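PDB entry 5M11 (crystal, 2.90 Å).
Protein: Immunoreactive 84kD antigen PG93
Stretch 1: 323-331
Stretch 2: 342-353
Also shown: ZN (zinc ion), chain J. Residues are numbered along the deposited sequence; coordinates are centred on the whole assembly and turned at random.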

# COMPACT_ATOMS: atom_id res chain seq x y z
N HIS A 323 9.47 -10.35 -18.29
CA HIS A 323 8.63 -10.81 -19.39
C HIS A 323 7.28 -10.07 -19.48
O HIS A 323 6.25 -10.72 -19.71
N GLY A 324 7.32 -8.73 -19.33
CA GLY A 324 6.16 -7.83 -19.34
C GLY A 324 5.14 -8.08 -18.24
O GLY A 324 3.95 -7.76 -18.40
N ARG A 325 5.59 -8.67 -17.11
CA ARG A 325 4.79 -9.03 -15.95
C ARG A 325 5.45 -8.59 -14.67
O ARG A 325 6.69 -8.56 -14.59
N LEU A 326 4.63 -8.28 -13.66
CA LEU A 326 5.10 -7.93 -12.32
C LEU A 326 4.94 -9.18 -11.47
O LEU A 326 3.94 -9.87 -11.58
N TYR A 327 5.95 -9.48 -10.65
CA TYR A 327 5.95 -10.61 -9.73
C TYR A 327 6.11 -10.02 -8.34
O TYR A 327 7.04 -9.25 -8.12
N ALA A 328 5.17 -10.30 -7.44
CA ALA A 328 5.21 -9.75 -6.09
C ALA A 328 4.93 -10.81 -5.02
O ALA A 328 4.09 -11.70 -5.20
N ALA A 329 5.66 -10.68 -3.90
CA ALA A 329 5.59 -11.52 -2.70
C ALA A 329 5.13 -10.65 -1.55
O ALA A 329 5.70 -9.58 -1.32
N SER A 330 4.11 -11.09 -0.84
CA SER A 330 3.57 -10.27 0.23
C SER A 330 4.21 -10.58 1.59
O SER A 330 4.57 -9.64 2.29
N GLY A 331 4.34 -11.89 1.91
CA GLY A 331 4.86 -12.46 3.16
C GLY A 331 5.93 -11.68 3.89
O GLY A 331 6.81 -11.11 3.25
N GLY A 342 0.71 -16.87 2.95
CA GLY A 342 1.45 -16.86 1.69
C GLY A 342 0.61 -16.29 0.57
O GLY A 342 -0.60 -16.56 0.51
N MET A 343 1.23 -15.43 -0.27
CA MET A 343 0.56 -14.76 -1.38
C MET A 343 1.56 -14.35 -2.46
O MET A 343 2.55 -13.66 -2.20
N VAL A 344 1.29 -14.80 -3.69
CA VAL A 344 2.10 -14.46 -4.85
C VAL A 344 1.15 -13.72 -5.81
O VAL A 344 0.04 -14.18 -6.07
N LYS A 345 1.57 -12.55 -6.26
CA LYS A 345 0.74 -11.75 -7.14
C LYS A 345 1.46 -11.47 -8.44
O LYS A 345 2.61 -11.03 -8.42
N LEU A 346 0.79 -11.74 -9.57
CA LEU A 346 1.30 -11.48 -10.92
C LEU A 346 0.37 -10.54 -11.64
O LEU A 346 -0.85 -10.79 -11.64
N TYR A 347 0.92 -9.46 -12.23
CA TYR A 347 0.13 -8.45 -12.95
C TYR A 347 0.55 -8.40 -14.42
O TYR A 347 1.71 -8.17 -14.74
N ASP A 348 -0.41 -8.66 -15.29
CA ASP A 348 -0.33 -8.75 -16.75
C ASP A 348 -0.10 -7.40 -17.43
O ASP A 348 0.41 -7.35 -18.55
N GLY A 349 -0.51 -6.33 -16.75
CA GLY A 349 -0.50 -4.98 -17.27
C GLY A 349 -1.95 -4.53 -17.34
O GLY A 349 -2.23 -3.34 -17.53
N ASN A 350 -2.89 -5.50 -17.18
CA ASN A 350 -4.34 -5.28 -17.17
C ASN A 350 -5.02 -6.10 -16.05
O ASN A 350 -5.72 -5.50 -15.23
N ARG A 351 -4.78 -7.44 -15.98
CA ARG A 351 -5.39 -8.30 -14.95
C ARG A 351 -4.35 -8.93 -13.99
O ARG A 351 -3.17 -9.00 -14.33
N TRP A 352 -4.80 -9.35 -12.79
CA TRP A 352 -4.01 -9.99 -11.73
C TRP A 352 -4.27 -11.49 -11.65
O TRP A 352 -5.38 -11.94 -11.92
N THR A 353 -3.24 -12.24 -11.20
CA THR A 353 -3.27 -13.68 -10.91
C THR A 353 -2.72 -13.82 -9.50
O THR A 353 -1.57 -13.42 -9.29

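Two antiparallel strands, 325-329 and 343-347, set the frame for this contact, and the side chains follow the alternation that the frame dictates. Leu-326, Ala-328, Lys-345 and Tyr-347 share one face of the sheet; Tyr-327, Ala-329, Val-344 and Leu-346 share the other.

Gly-342 has no side chain and leads into the strand without touching the first stretch. Met-343 (chi1 t, chi2 p, chi3 p) sets its CA-to-CB bond sideways, and its thioether end leads away from the first stretch. What it contributes is its root: Met-343 CB lies 3.0 Å from Ser-330 OG, a tight approach. Ser-330 adopts chi1 p, points toward this stretch, and has its hydroxyl hydrogen-bonded elsewhere in the structure. Its backbone closes the ladder, Ser-330 N donating to Met-343 O at 3.3 Å.

Val-344 (chi1 t) pairs with Ala-329 at a non-hydrogen-bonded position. Little side-chain surface meets here, and the closeness is carried by the backbone, with Val-344 CA 3.4 Å from Ala-328 O in a CA-H...O contact.

Lys-345 faces Ala-328 in a hydrogen-bonded pair, Ala-328 N to Lys-345 O at 2.8 Å and Lys-345 N to Ala-328 O at 2.9 Å. With chi angles m, t, m, t the long chain passes Ala-328, whose CB is 4.3 Å from Lys-345 CB, and brings NZ within 4.1 Å of Ser-330 CB. The ammonium is hydrogen-bonded elsewhere in the structure, so this buried lysine packs against the first stretch with its polar end satisfied.

Leu-346 (chi1 m, chi2 t) is the main apolar contributor on its face. Its end comes nearer to the first strand, placing CD2 3.5 Å from Tyr-327 CD1, an oblique approach to the ring. Tyr-327 (chi1 m) has its hydroxyl hydrogen-bonded elsewhere in the structure.

Tyr-347 (chi1 t) does the reverse: its ring leads away, leaving Tyr-347 CB 4.1 Å from Leu-326 CB. Between these two residues the backbone bonds are reciprocal, Leu-326 N to Tyr-347 O and Tyr-347 N to Leu-326 O, both 3.1 Å.

Asp-348 (chi1 t) starts with its CB pointing away, yet its carboxylate comes nearer. Asp-348 OD1 and Arg-325 NH2 form a long salt bridge of 3.7 Å; the oxygen lies well out of the guanidinium plane, so charge alone links them. Arg-325 takes chi1 m, then t, t.

Gly-349 turns the chain at a positive phi where a CB would jam against the preceding carbonyl. Asn-350 and Arg-351 stay out of reach. Trp-352 (chi1 m) then returns to the contact: its ring end comes nearer, and CH2 lies 4.1 Å from CD2 of Leu-326 (chi1 t, chi2 p), again obliquely. Thr-353 is out of reach, as is His-323, whose ND1 binds the zinc ion, ZN, at 2.0 Å beyond the packed region.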

# COMPACT_ATOMS: atom_id res chain seq x y z
CB HIS A 323 8.39 -12.33 -19.31
CG HIS A 323 9.63 -13.18 -19.19
ND1 HIS A 323 10.64 -13.11 -20.13
CD2 HIS A 323 9.96 -14.10 -18.26
CE1 HIS A 323 11.56 -13.99 -19.74
NE2 HIS A 323 11.18 -14.60 -18.61
CB ARG A 325 4.60 -10.56 -15.89
CG ARG A 325 3.41 -11.09 -16.63
CD ARG A 325 3.49 -12.59 -16.85
NE ARG A 325 2.38 -13.06 -17.67
CZ ARG A 325 2.42 -13.21 -18.99
NH1 ARG A 325 3.54 -12.96 -19.66
NH2 ARG A 325 1.35 -13.62 -19.65
CB LEU A 326 4.31 -6.73 -11.76
CG LEU A 326 4.65 -6.24 -10.34
CD1 LEU A 326 5.82 -5.29 -10.35
CD2 LEU A 326 3.46 -5.54 -9.71
CB TYR A 327 7.08 -11.62 -10.08
CG TYR A 327 6.99 -12.25 -11.46
CD1 TYR A 327 6.56 -13.56 -11.63
CD2 TYR A 327 7.36 -11.53 -12.60
CE1 TYR A 327 6.47 -14.13 -12.89
CE2 TYR A 327 7.28 -12.10 -13.87
CZ TYR A 327 6.84 -13.40 -14.01
OH TYR A 327 6.76 -13.95 -15.26
CB ALA A 328 4.22 -8.63 -5.97
CB ALA A 329 6.95 -12.14 -2.40
CB SER A 330 2.05 -10.42 0.30
OG SER A 330 1.64 -11.72 0.68
CB MET A 343 -0.25 -13.55 -0.86
CG MET A 343 -0.91 -12.70 -1.92
SD MET A 343 -2.42 -13.38 -2.65
CE MET A 343 -3.58 -13.21 -1.27
CB VAL A 344 2.81 -15.69 -5.48
CG1 VAL A 344 3.65 -15.29 -6.68
CG2 VAL A 344 3.69 -16.42 -4.46
CB LYS A 345 0.36 -10.45 -6.46
CG LYS A 345 -0.64 -10.63 -5.36
CD LYS A 345 -0.65 -9.49 -4.38
CE LYS A 345 0.61 -9.41 -3.57
NZ LYS A 345 0.64 -8.16 -2.81
CB LEU A 346 1.49 -12.76 -11.74
CG LEU A 346 2.16 -14.00 -11.15
CD1 LEU A 346 2.61 -14.90 -12.25
CD2 LEU A 346 3.37 -13.68 -10.27
CB TYR A 347 0.22 -7.08 -12.28
CG TYR A 347 -0.71 -6.04 -12.86
CD1 TYR A 347 -2.09 -6.23 -12.86
CD2 TYR A 347 -0.22 -4.83 -13.35
CE1 TYR A 347 -2.95 -5.27 -13.38
CE2 TYR A 347 -1.08 -3.85 -13.84
CZ TYR A 347 -2.44 -4.08 -13.87
OH TYR A 347 -3.29 -3.11 -14.36
CB ASP A 348 -1.68 -9.31 -17.24
CG ASP A 348 -1.68 -9.92 -18.62
OD1 ASP A 348 -0.75 -10.72 -18.93
OD2 ASP A 348 -2.64 -9.67 -19.37
CB ASN A 350 -5.00 -5.56 -18.54
CG ASN A 350 -4.57 -6.85 -19.20
OD1 ASN A 350 -3.50 -6.93 -19.82
ND2 ASN A 350 -5.40 -7.88 -19.11
CB ARG A 351 -6.31 -9.38 -15.57
CG ARG A 351 -5.63 -10.62 -16.16
CD ARG A 351 -6.27 -11.94 -15.71
NE ARG A 351 -7.71 -11.98 -15.98
CZ ARG A 351 -8.43 -13.09 -16.16
NH1 ARG A 351 -7.85 -14.28 -16.11
NH2 ARG A 351 -9.73 -13.01 -16.41
CB TRP A 352 -4.33 -9.39 -10.35
CG TRP A 352 -3.81 -8.00 -10.10
CD1 TRP A 352 -4.45 -6.83 -10.39
CD2 TRP A 352 -2.57 -7.65 -9.48
NE1 TRP A 352 -3.68 -5.76 -9.98
CE2 TRP A 352 -2.51 -6.23 -9.44
CE3 TRP A 352 -1.49 -8.38 -8.95
CZ2 TRP A 352 -1.40 -5.55 -8.92
CZ3 TRP A 352 -0.40 -7.70 -8.43
CH2 TRP A 352 -0.36 -6.30 -8.41
CB THR A 353 -2.50 -14.48 -11.98
OG1 THR A 353 -2.92 -14.03 -13.26
CG2 THR A 353 -2.74 -15.96 -11.88
ZN ZN J . 9.82 -13.09 -22.00